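Local atomic coordinates of interleukin-2 receptor subunit beta (Mus musculus, PDB entry 6DG5), a protein that binds interleukin-2 as the beta subunit of its cell-surface receptor, probably passing on the mitogenic signal of the cytokine and also serving as part of the interleukin-15 receptor. Residues F11-A16 with R106-H111; I125-S130 with R164-F169; A144-L149 with Y179-R184. One frame throughout, in Å; residues are numbered along the deposited sequence.

Contact 1 (F11-A16 with R106-H111); sequences FYNSRA and RLVAPH. With FUC (alpha-L-fucopyranose), chain E.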
loop_
_atom_site.group_PDB
_atom_site.type_symbol
_atom_site.label_atom_id
_atom_site.label_comp_id
_atom_site.label_asym_id
_atom_site.label_seq_id
_atom_site.Cartn_x
_atom_site.Cartn_y
_atom_site.Cartn_z
ATOM N N PHE B 11 -22.250 4.004 -0.859
ATOM C CA PHE B 11 -21.033 3.230 -0.662
ATOM C C PHE B 11 -20.367 2.944 -1.998
ATOM O O PHE B 11 -21.040 2.668 -2.995
ATOM C CB PHE B 11 -21.319 1.916 0.072
ATOM C CG PHE B 11 -21.690 2.101 1.513
ATOM C CD1 PHE B 11 -20.752 2.550 2.427
ATOM C CD2 PHE B 11 -22.972 1.826 1.955
ATOM C CE1 PHE B 11 -21.086 2.724 3.757
ATOM C CE2 PHE B 11 -23.313 1.996 3.286
ATOM C CZ PHE B 11 -22.367 2.445 4.187
ATOM N N TYR B 12 -19.040 3.006 -2.001
ATOM C CA TYR B 12 -18.223 2.826 -3.193
ATOM C C TYR B 12 -17.380 1.569 -3.028
ATOM O O TYR B 12 -16.691 1.409 -2.014
ATOM C CB TYR B 12 -17.344 4.062 -3.416
ATOM C CG TYR B 12 -16.339 3.969 -4.543
ATOM C CD1 TYR B 12 -16.699 3.474 -5.789
ATOM C CD2 TYR B 12 -15.033 4.412 -4.367
ATOM C CE1 TYR B 12 -15.781 3.399 -6.822
ATOM C CE2 TYR B 12 -14.110 4.348 -5.394
ATOM C CZ TYR B 12 -14.489 3.836 -6.619
ATOM O OH TYR B 12 -13.573 3.766 -7.643
ATOM N N ASN B 13 -17.447 0.675 -4.013
ATOM C CA ASN B 13 -16.745 -0.601 -3.945
ATOM C C ASN B 13 -15.264 -0.487 -4.296
ATOM O O ASN B 13 -14.609 -1.518 -4.481
ATOM C CB ASN B 13 -17.420 -1.623 -4.867
ATOM C CG ASN B 13 -17.066 -1.424 -6.329
ATOM O OD1 ASN B 13 -16.811 -0.304 -6.776
ATOM N ND2 ASN B 13 -17.052 -2.516 -7.086
ATOM N N SER B 14 -14.740 0.738 -4.389
ATOM C CA SER B 14 -13.357 1.073 -4.723
ATOM C C SER B 14 -13.003 0.791 -6.177
ATOM O O SER B 14 -11.832 0.913 -6.551
ATOM C CB SER B 14 -12.344 0.362 -3.816
ATOM O OG SER B 14 -12.210 -0.999 -4.182
ATOM N N ARG B 15 -13.972 0.427 -7.015
ATOM C CA ARG B 15 -13.696 0.249 -8.436
ATOM C C ARG B 15 -14.631 1.099 -9.287
ATOM O O ARG B 15 -14.299 2.239 -9.627
ATOM C CB ARG B 15 -13.803 -1.223 -8.837
ATOM C CG ARG B 15 -12.537 -2.031 -8.592
ATOM C CD ARG B 15 -11.294 -1.230 -8.953
ATOM N NE ARG B 15 -10.194 -2.078 -9.402
ATOM C CZ ARG B 15 -8.948 -1.651 -9.578
ATOM N NH1 ARG B 15 -8.638 -0.386 -9.330
ATOM N NH2 ARG B 15 -8.010 -2.490 -9.995
ATOM N N ALA B 16 -15.804 0.560 -9.636
ATOM C CA ALA B 16 -16.707 1.281 -10.527
ATOM C C ALA B 16 -18.170 1.186 -10.104
ATOM O O ALA B 16 -19.058 1.363 -10.946
ATOM C CB ALA B 16 -16.560 0.768 -11.961
ATOM N N ARG B 106 -16.960 0.393 0.884
ATOM C CA ARG B 106 -17.546 -0.869 1.337
ATOM C C ARG B 106 -17.255 -1.903 0.254
ATOM O O ARG B 106 -17.989 -2.001 -0.734
ATOM C CB ARG B 106 -19.042 -0.736 1.601
ATOM C CG ARG B 106 -19.552 -1.687 2.674
ATOM C CD ARG B 106 -20.650 -2.600 2.154
ATOM N NE ARG B 106 -21.983 -2.159 2.562
ATOM C CZ ARG B 106 -22.892 -1.657 1.734
ATOM N NH1 ARG B 106 -24.080 -1.285 2.195
ATOM N NH2 ARG B 106 -22.621 -1.536 0.442
ATOM N N LEU B 107 -16.185 -2.671 0.447
ATOM C CA LEU B 107 -15.687 -3.570 -0.582
ATOM C C LEU B 107 -16.658 -4.726 -0.823
ATOM O O LEU B 107 -17.604 -4.959 -0.066
ATOM C CB LEU B 107 -14.310 -4.109 -0.194
ATOM C CG LEU B 107 -13.148 -3.122 -0.302
ATOM C CD1 LEU B 107 -12.026 -3.485 0.660
ATOM C CD2 LEU B 107 -12.638 -3.100 -1.728
ATOM N N VAL B 108 -16.406 -5.453 -1.906
ATOM C CA VAL B 108 -17.202 -6.624 -2.257
ATOM C C VAL B 108 -16.821 -7.781 -1.344
ATOM O O VAL B 108 -15.640 -7.989 -1.041
ATOM C CB VAL B 108 -17.005 -6.979 -3.742
ATOM C CG1 VAL B 108 -17.565 -8.361 -4.048
ATOM C CG2 VAL B 108 -17.665 -5.932 -4.624
ATOM N N ALA B 109 -17.828 -8.532 -0.900
ATOM C CA ALA B 109 -17.611 -9.611 0.051
ATOM C C ALA B 109 -16.627 -10.638 -0.510
ATOM O O ALA B 109 -16.561 -10.843 -1.726
ATOM C CB ALA B 109 -18.937 -10.289 0.387
ATOM N N PRO B 110 -15.844 -11.288 0.353
ATOM C CA PRO B 110 -14.926 -12.329 -0.127
ATOM C C PRO B 110 -15.693 -13.504 -0.713
ATOM O O PRO B 110 -16.810 -13.816 -0.297
ATOM C CB PRO B 110 -14.155 -12.736 1.135
ATOM C CG PRO B 110 -14.313 -11.580 2.067
ATOM C CD PRO B 110 -15.671 -11.021 1.789
ATOM N N HIS B 111 -15.082 -14.152 -1.700
ATOM C CA HIS B 111 -15.695 -15.272 -2.394
ATOM C C HIS B 111 -14.688 -16.411 -2.496
ATOM O O HIS B 111 -13.568 -16.329 -1.981
ATOM C CB HIS B 111 -16.194 -14.851 -3.782
ATOM C CG HIS B 111 -15.124 -14.287 -4.661
ATOM N ND1 HIS B 111 -14.312 -15.078 -5.444
ATOM C CD2 HIS B 111 -14.728 -13.010 -4.878
ATOM C CE1 HIS B 111 -13.468 -14.315 -6.113
ATOM N NE2 HIS B 111 -13.699 -13.055 -5.786
HETATM C C1 FUC E . -22.923 -3.630 -2.916
HETATM C C2 FUC E . -21.456 -3.233 -2.603
HETATM C C3 FUC E . -20.927 -3.931 -1.341
HETATM C C4 FUC E . -21.756 -5.183 -0.973
HETATM C C5 FUC E . -23.243 -4.801 -0.799
HETATM C C6 FUC E . -24.197 -5.978 -0.966
HETATM O O2 FUC E . -21.290 -1.826 -2.494
HETATM O O3 FUC E . -19.581 -4.337 -1.546
HETATM O O4 FUC E . -21.603 -6.217 -1.941
HETATM O O5 FUC E . -23.676 -3.771 -1.724
#
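Phe-11 lays one edge of its ring over the guanidinium of Arg-106: CD2 of Phe-11 sits 3.5 Å from CZ of Arg-106, and the two flat groups are inclined by 42°, so they overlap without stacking. CB of Arg-106 stands off the same side of the ring, just outside its rim, 3.8 Å from CD1 of Phe-11. The arginine reaches this place with a bent chain, chi2 (-122°) and chi3 (-101°) turning CD and NE out of an extended course. On the far side of the guanidinium lies a fucose, its C5 over that face and its O2 near the plane at the edge. This sugar probably belongs to the glycan of Asn-17. The backbone adds a bond from N of Arg-106 to O of Tyr-12 (3.1 Å), at the end of strand 8-12. This is the elbow of a type I cytokine receptor, where the connector into the fibronectin type III domain passes the first domain. Beyond the strand, the chain turns at Asn-13, whose OD1 accepts from N of Arg-15 (2.9 Å) in an Asx turn; OD1 also takes the N-H of Asn-17. Leu-107 brings CD2 up to the turn, 4.1 Å from CB of Ser-14 and 3.7 Å from O of Asn-13. O3 of the fucose lies close to the carbonyl oxygens of Arg-106 and Leu-107, while CG2 of Val-108 stands 4.0 Å from the same O3.

Contact 2 (I125-S130 with R164-F169); sequences ISWKVS and RQQWLF. With NAG (2-acetamido-2-deoxy-beta-D-glucopyranose), chain D.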
loop_
_atom_site.group_PDB
_atom_site.type_symbol
_atom_site.label_atom_id
_atom_site.label_comp_id
_atom_site.label_asym_id
_atom_site.label_seq_id
_atom_site.Cartn_x
_atom_site.Cartn_y
_atom_site.Cartn_z
ATOM N N ILE B 125 -8.471 -22.736 5.509
ATOM C CA ILE B 125 -9.554 -22.243 4.665
ATOM C C ILE B 125 -9.057 -21.032 3.885
ATOM O O ILE B 125 -8.478 -20.111 4.470
ATOM C CB ILE B 125 -10.791 -21.879 5.503
ATOM C CG1 ILE B 125 -11.388 -23.136 6.139
ATOM C CG2 ILE B 125 -11.825 -21.149 4.655
ATOM C CD1 ILE B 125 -12.054 -22.885 7.474
ATOM N N SER B 126 -9.299 -21.024 2.576
ATOM C CA SER B 126 -8.853 -19.957 1.688
ATOM C C SER B 126 -10.043 -19.148 1.184
ATOM O O SER B 126 -11.198 -19.560 1.303
ATOM C CB SER B 126 -8.067 -20.525 0.501
ATOM O OG SER B 126 -6.917 -21.221 0.940
ATOM N N TRP B 127 -9.742 -17.980 0.615
ATOM C CA TRP B 127 -10.766 -17.133 0.019
ATOM C C TRP B 127 -10.112 -16.120 -0.911
ATOM O O TRP B 127 -9.033 -15.602 -0.614
ATOM C CB TRP B 127 -11.599 -16.408 1.085
ATOM C CG TRP B 127 -10.803 -15.582 2.048
ATOM C CD1 TRP B 127 -10.371 -14.300 1.870
ATOM C CD2 TRP B 127 -10.361 -15.977 3.352
ATOM N NE1 TRP B 127 -9.681 -13.876 2.979
ATOM C CE2 TRP B 127 -9.662 -14.886 3.904
ATOM C CE3 TRP B 127 -10.486 -17.149 4.105
ATOM C CZ2 TRP B 127 -9.087 -14.932 5.172
ATOM C CZ3 TRP B 127 -9.916 -17.192 5.364
ATOM C CH2 TRP B 127 -9.226 -16.091 5.885
ATOM N N LYS B 128 -10.774 -15.850 -2.031
ATOM C CA LYS B 128 -10.325 -14.880 -3.016
ATOM C C LYS B 128 -11.130 -13.591 -2.893
ATOM O O LYS B 128 -12.237 -13.571 -2.350
ATOM C CB LYS B 128 -10.457 -15.448 -4.433
ATOM C CG LYS B 128 -9.597 -16.676 -4.714
ATOM C CD LYS B 128 -9.835 -17.197 -6.126
ATOM C CE LYS B 128 -8.771 -18.202 -6.551
ATOM N NZ LYS B 128 -8.797 -19.447 -5.738
ATOM N N VAL B 129 -10.559 -12.504 -3.412
ATOM C CA VAL B 129 -11.184 -11.189 -3.346
ATOM C C VAL B 129 -11.277 -10.599 -4.745
ATOM O O VAL B 129 -10.497 -10.939 -5.640
ATOM C CB VAL B 129 -10.417 -10.233 -2.409
ATOM C CG1 VAL B 129 -10.539 -10.698 -0.968
ATOM C CG2 VAL B 129 -8.961 -10.145 -2.825
ATOM N N SER B 130 -12.248 -9.705 -4.929
ATOM C CA SER B 130 -12.483 -9.058 -6.211
ATOM C C SER B 130 -12.798 -7.586 -5.993
ATOM O O SER B 130 -13.206 -7.171 -4.906
ATOM C CB SER B 130 -13.631 -9.726 -6.982
ATOM O OG SER B 130 -13.274 -11.024 -7.421
ATOM N N ARG B 164 -2.920 -8.812 5.183
ATOM C CA ARG B 164 -3.473 -9.417 3.973
ATOM C C ARG B 164 -2.999 -10.864 3.920
ATOM O O ARG B 164 -1.883 -11.149 3.479
ATOM C CB ARG B 164 -3.053 -8.636 2.733
ATOM C CG ARG B 164 -3.949 -8.862 1.522
ATOM C CD ARG B 164 -3.362 -9.870 0.549
ATOM N NE ARG B 164 -4.204 -10.024 -0.635
ATOM C CZ ARG B 164 -4.131 -9.247 -1.713
ATOM N NH1 ARG B 164 -3.252 -8.256 -1.761
ATOM N NH2 ARG B 164 -4.939 -9.460 -2.743
ATOM N N GLN B 165 -3.847 -11.782 4.379
ATOM C CA GLN B 165 -3.505 -13.195 4.468
ATOM C C GLN B 165 -4.310 -14.060 3.509
ATOM O O GLN B 165 -3.731 -14.871 2.779
ATOM C CB GLN B 165 -3.701 -13.684 5.913
ATOM C CG GLN B 165 -2.807 -14.847 6.312
ATOM C CD GLN B 165 -2.750 -15.052 7.816
ATOM O OE1 GLN B 165 -2.373 -14.149 8.566
ATOM N NE2 GLN B 165 -3.131 -16.242 8.265
ATOM N N GLN B 166 -5.634 -13.901 3.493
ATOM C CA GLN B 166 -6.524 -14.652 2.601
ATOM C C GLN B 166 -6.468 -16.155 2.868
ATOM O O GLN B 166 -6.625 -16.965 1.951
ATOM C CB GLN B 166 -6.232 -14.350 1.127
ATOM C CG GLN B 166 -6.732 -12.985 0.681
ATOM C CD GLN B 166 -6.613 -12.771 -0.813
ATOM O OE1 GLN B 166 -5.544 -12.429 -1.319
ATOM N NE2 GLN B 166 -7.714 -12.967 -1.527
ATOM N N TRP B 167 -6.242 -16.528 4.127
ATOM C CA TRP B 167 -6.355 -17.900 4.607
ATOM C C TRP B 167 -6.193 -17.893 6.120
ATOM O O TRP B 167 -5.543 -17.003 6.675
ATOM C CB TRP B 167 -5.312 -18.835 3.971
ATOM C CG TRP B 167 -3.886 -18.441 4.222
ATOM C CD1 TRP B 167 -3.080 -17.722 3.392
ATOM C CD2 TRP B 167 -3.096 -18.755 5.375
ATOM N NE1 TRP B 167 -1.839 -17.560 3.958
ATOM C CE2 TRP B 167 -1.823 -18.186 5.177
ATOM C CE3 TRP B 167 -3.342 -19.459 6.559
ATOM C CZ2 TRP B 167 -0.800 -18.298 6.116
ATOM C CZ3 TRP B 167 -2.325 -19.569 7.490
ATOM C CH2 TRP B 167 -1.070 -18.991 7.264
ATOM N N LEU B 168 -6.783 -18.889 6.780
ATOM C CA LEU B 168 -6.533 -19.095 8.201
ATOM C C LEU B 168 -6.426 -20.581 8.500
ATOM O O LEU B 168 -7.167 -21.397 7.945
ATOM C CB LEU B 168 -7.611 -18.454 9.095
ATOM C CG LEU B 168 -9.098 -18.403 8.745
ATOM C CD1 LEU B 168 -9.735 -19.779 8.662
ATOM C CD2 LEU B 168 -9.809 -17.558 9.785
ATOM N N PHE B 169 -5.481 -20.921 9.367
ATOM C CA PHE B 169 -5.279 -22.287 9.828
ATOM C C PHE B 169 -5.922 -22.399 11.204
ATOM O O PHE B 169 -5.458 -21.776 12.164
ATOM C CB PHE B 169 -3.790 -22.625 9.871
ATOM C CG PHE B 169 -3.493 -24.098 9.844
ATOM C CD1 PHE B 169 -3.342 -24.767 8.640
ATOM C CD2 PHE B 169 -3.346 -24.810 11.022
ATOM C CE1 PHE B 169 -3.058 -26.120 8.612
ATOM C CE2 PHE B 169 -3.062 -26.163 11.001
ATOM C CZ PHE B 169 -2.918 -26.818 9.794
HETATM C C1 NAG D . -2.877 -22.408 4.376
HETATM C C2 NAG D . -1.399 -22.520 4.770
HETATM C C3 NAG D . -0.580 -21.390 4.134
HETATM C C4 NAG D . -0.837 -21.298 2.634
HETATM C C5 NAG D . -2.338 -21.236 2.365
HETATM C C6 NAG D . -2.685 -21.263 0.894
HETATM C C7 NAG D . -0.271 -23.156 6.860
HETATM C C8 NAG D . -0.265 -23.025 8.354
HETATM N N2 NAG D . -1.245 -22.504 6.217
HETATM O O3 NAG D . 0.802 -21.630 4.376
HETATM O O4 NAG D . -0.235 -20.118 2.108
HETATM O O5 NAG D . -2.991 -22.365 2.961
HETATM O O6 NAG D . -2.238 -22.457 0.268
HETATM O O7 NAG D . 0.570 -23.822 6.263
#
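Two antiparallel strands of the three-stranded sheet in the membrane-proximal fibronectin type III domain meet here, 123-128 in the middle and 167-170 at the edge, with Trp-127 lying against the backbone of the latter. Ile-125 and Leu-168 form the hydrogen-bonded pair, with N of Ile-125 to O of Leu-168 and N of Leu-168 to O of Ile-125 both at 3.1 Å. Their side chains run alongside each other into the sandwich, CB of Ile-125 3.9 Å from CD1 of Leu-168. Trp-127 has CG between its backbone N and carbonyl carbon (chi1 56°), and its indole lies under the turn at Gln-166: C of Gln-166 stands over the centre of the ring system and N of Trp-167 nearer the rim. CG of Leu-168 comes to the indole's edge instead, 3.7 Å from CH2 of Trp-127. Gln-166 stretches past the indole toward Val-129, and its NE2 gives a weak bond to O of Trp-127. Its other amide atom, OE1, is held by NE of Arg-164 at 2.8 Å; that arginine also makes a salt bridge to Glu-137. Trp-167 points to the opposite surface of the sheet, beside Ser-126, where an N-acetylglucosamine, probably of the Asn-124 glycan, packs on it. C3 of the sugar sits over the middle of the Trp-167 indole, and NE2 of Gln-165 lies across the other face, nearer the rim.

Contact 3 (A144-L149 with Y179-R184); sequences ARRRLL and YEVQVR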
loop_
_atom_site.group_PDB
_atom_site.type_symbol
_atom_site.label_atom_id
_atom_site.label_comp_id
_atom_site.label_asym_id
_atom_site.label_seq_id
_atom_site.Cartn_x
_atom_site.Cartn_y
_atom_site.Cartn_z
ATOM N N ALA B 144 -12.919 -13.047 10.150
ATOM C CA ALA B 144 -13.713 -14.251 9.961
ATOM C C ALA B 144 -14.390 -14.634 11.269
ATOM O O ALA B 144 -13.907 -14.303 12.357
ATOM C CB ALA B 144 -12.850 -15.417 9.454
ATOM N N ARG B 145 -15.519 -15.331 11.162
ATOM C CA ARG B 145 -16.217 -15.836 12.336
ATOM C C ARG B 145 -16.564 -17.305 12.142
ATOM O O ARG B 145 -17.107 -17.691 11.102
ATOM C CB ARG B 145 -17.480 -15.016 12.644
ATOM C CG ARG B 145 -18.513 -14.921 11.534
ATOM C CD ARG B 145 -19.687 -14.074 12.006
ATOM N NE ARG B 145 -20.741 -13.943 11.006
ATOM C CZ ARG B 145 -21.861 -13.252 11.198
ATOM N NH1 ARG B 145 -22.067 -12.633 12.352
ATOM N NH2 ARG B 145 -22.774 -13.179 10.241
ATOM N N ARG B 146 -16.243 -18.112 13.148
ATOM C CA ARG B 146 -16.466 -19.552 13.138
ATOM C C ARG B 146 -17.603 -19.884 14.094
ATOM O O ARG B 146 -17.562 -19.497 15.266
ATOM C CB ARG B 146 -15.193 -20.296 13.546
ATOM C CG ARG B 146 -15.349 -21.800 13.670
ATOM C CD ARG B 146 -14.348 -22.388 14.658
ATOM N NE ARG B 146 -14.735 -22.140 16.045
ATOM C CZ ARG B 146 -14.186 -21.213 16.826
ATOM N NH1 ARG B 146 -13.212 -20.440 16.364
ATOM N NH2 ARG B 146 -14.607 -21.062 18.076
ATOM N N ARG B 147 -18.614 -20.595 13.601
ATOM C CA ARG B 147 -19.745 -20.976 14.429
ATOM C C ARG B 147 -19.984 -22.475 14.338
ATOM O O ARG B 147 -19.670 -23.115 13.331
ATOM C CB ARG B 147 -21.029 -20.219 14.038
ATOM C CG ARG B 147 -21.863 -20.863 12.939
ATOM C CD ARG B 147 -23.259 -20.256 12.904
ATOM N NE ARG B 147 -24.056 -20.745 11.782
ATOM C CZ ARG B 147 -25.333 -20.428 11.580
ATOM N NH1 ARG B 147 -25.960 -19.625 12.428
ATOM N NH2 ARG B 147 -25.983 -20.915 10.532
ATOM N N LEU B 148 -20.532 -23.025 15.416
ATOM C CA LEU B 148 -20.937 -24.425 15.446
ATOM C C LEU B 148 -22.262 -24.586 14.710
ATOM O O LEU B 148 -23.113 -23.691 14.742
ATOM C CB LEU B 148 -21.071 -24.899 16.893
ATOM C CG LEU B 148 -20.426 -26.221 17.306
ATOM C CD1 LEU B 148 -18.924 -26.147 17.147
ATOM C CD2 LEU B 148 -20.796 -26.557 18.740
ATOM N N LEU B 149 -22.433 -25.719 14.034
ATOM C CA LEU B 149 -23.668 -25.942 13.297
ATOM C C LEU B 149 -24.849 -26.040 14.253
ATOM O O LEU B 149 -24.832 -26.826 15.205
ATOM C CB LEU B 149 -23.572 -27.215 12.448
ATOM C CG LEU B 149 -23.318 -26.994 10.956
ATOM C CD1 LEU B 149 -23.848 -28.165 10.141
ATOM C CD2 LEU B 149 -23.933 -25.685 10.481
ATOM N N TYR B 179 -18.727 -27.154 11.310
ATOM C CA TYR B 179 -18.590 -25.725 11.536
ATOM C C TYR B 179 -19.053 -24.948 10.310
ATOM O O TYR B 179 -19.182 -25.494 9.211
ATOM C CB TYR B 179 -17.137 -25.344 11.854
ATOM C CG TYR B 179 -16.523 -26.075 13.025
ATOM C CD1 TYR B 179 -15.920 -27.316 12.856
ATOM C CD2 TYR B 179 -16.523 -25.515 14.296
ATOM C CE1 TYR B 179 -15.348 -27.982 13.921
ATOM C CE2 TYR B 179 -15.949 -26.174 15.367
ATOM C CZ TYR B 179 -15.366 -27.407 15.175
ATOM O OH TYR B 179 -14.798 -28.063 16.241
ATOM N N GLU B 180 -19.286 -23.652 10.513
ATOM C CA GLU B 180 -19.644 -22.725 9.449
ATOM C C GLU B 180 -18.821 -21.457 9.620
ATOM O O GLU B 180 -18.638 -20.976 10.741
ATOM C CB GLU B 180 -21.146 -22.403 9.473
ATOM C CG GLU B 180 -21.801 -22.319 8.098
ATOM C CD GLU B 180 -23.320 -22.274 8.177
ATOM O OE1 GLU B 180 -23.868 -22.466 9.284
ATOM O OE2 GLU B 180 -23.968 -22.047 7.131
ATOM N N VAL B 181 -18.315 -20.924 8.510
ATOM C CA VAL B 181 -17.355 -19.824 8.541
ATOM C C VAL B 181 -17.747 -18.764 7.518
ATOM O O VAL B 181 -18.097 -19.087 6.377
ATOM C CB VAL B 181 -15.919 -20.331 8.278
ATOM C CG1 VAL B 181 -15.009 -19.186 7.868
ATOM C CG2 VAL B 181 -15.370 -21.014 9.517
ATOM N N GLN B 182 -17.686 -17.499 7.935
ATOM C CA GLN B 182 -17.859 -16.355 7.055
ATOM C C GLN B 182 -16.680 -15.410 7.234
ATOM O O GLN B 182 -16.148 -15.268 8.337
ATOM C CB GLN B 182 -19.157 -15.596 7.349
ATOM C CG GLN B 182 -20.426 -16.347 7.001
ATOM C CD GLN B 182 -21.667 -15.499 7.212
ATOM O OE1 GLN B 182 -21.954 -15.064 8.327
ATOM N NE2 GLN B 182 -22.403 -15.249 6.135
ATOM N N VAL B 183 -16.280 -14.755 6.141
ATOM C CA VAL B 183 -15.154 -13.827 6.140
ATOM C C VAL B 183 -15.604 -12.501 5.543
ATOM O O VAL B 183 -16.554 -12.445 4.757
ATOM C CB VAL B 183 -13.945 -14.397 5.362
ATOM C CG1 VAL B 183 -12.664 -13.698 5.775
ATOM C CG2 VAL B 183 -13.825 -15.902 5.575
ATOM N N ARG B 184 -14.924 -11.425 5.937
ATOM C CA ARG B 184 -15.183 -10.102 5.385
ATOM C C ARG B 184 -13.879 -9.315 5.332
ATOM O O ARG B 184 -12.887 -9.675 5.972
ATOM C CB ARG B 184 -16.245 -9.348 6.194
ATOM C CG ARG B 184 -15.930 -9.194 7.667
ATOM C CD ARG B 184 -17.068 -8.485 8.377
ATOM N NE ARG B 184 -16.724 -8.107 9.744
ATOM C CZ ARG B 184 -17.502 -7.365 10.526
ATOM N NH1 ARG B 184 -18.666 -6.921 10.071
ATOM N NH2 ARG B 184 -17.116 -7.063 11.758
#
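OE1 of Glu-180 takes two hydrogen bonds from one arginine, NE of Arg-147 at 3.0 Å and NH2 of Arg-147 at 2.9 Å, which makes a side-on salt bridge. The oxygen lies in the guanidinium plane, but both nitrogens reach it from above one face of the carboxylate, the two planes being 47° apart. Arg-147 extends from CG to NE, and its cation also meets the indole of Trp-153. An alanine here would probably leave the carboxylate of Glu-180 without its charged mate and remove the cation-pi contact with Trp-153. Two residues earlier, Arg-145 repeats the pattern with an uncharged partner: its NE (3.1 Å) and NH2 (2.8 Å) both go to OE1 of Gln-182. Guanidinium and amide are nearly coplanar here, 12° apart. The two pairs lie on one face of antiparallel strands 140-148 and 178-187, each a hydrogen-bonded pair in the backbone as well. Their setting is the tryptophan-arginine ladder of the WSXWS motif: Arg-145 makes a cation-pi contact with Trp-198 and Arg-184 with Trp-195, while NE2 of Gln-182 bonds to O of Ser-199. The other face carries Ala-144, whose CB meets CG2 of Val-183 at 4.0 Å, and Val-181. At the far end, CD1 of Leu-148 and CD of Arg-146 touch the CD2-CE2 side of the Tyr-179 ring, whose OH bonds to N of Ile-174, as in a tyrosine corner. With N-H edges of both guanidiniums engaged by Gln-182 and Glu-180, the flat faces of Arg-145 and Arg-147 are probably what the tryptophans meet, as in the ladder of this receptor family.

From the N terminus, contact 1 comes first: the chain leaves strand 8-12, builds the rest of the first domain and returns at 106-111, closing a loop of about 90 residues at the elbow between domains. Contacts 2 and 3 follow in series with it, both inside the second domain, and they cross, because 144-149 lies between 125-130 and 164-169 while 179-184 comes after both. Contact 2 joins strands of one sheet and contact 3 strands of the other; Trp-127 on Val-183 and Leu-168 on Ala-144 pack the two sheets together. The connector reaches both: His-111 probably bonds to Ser-130, and Pro-110 packs against Val-183 and Arg-184.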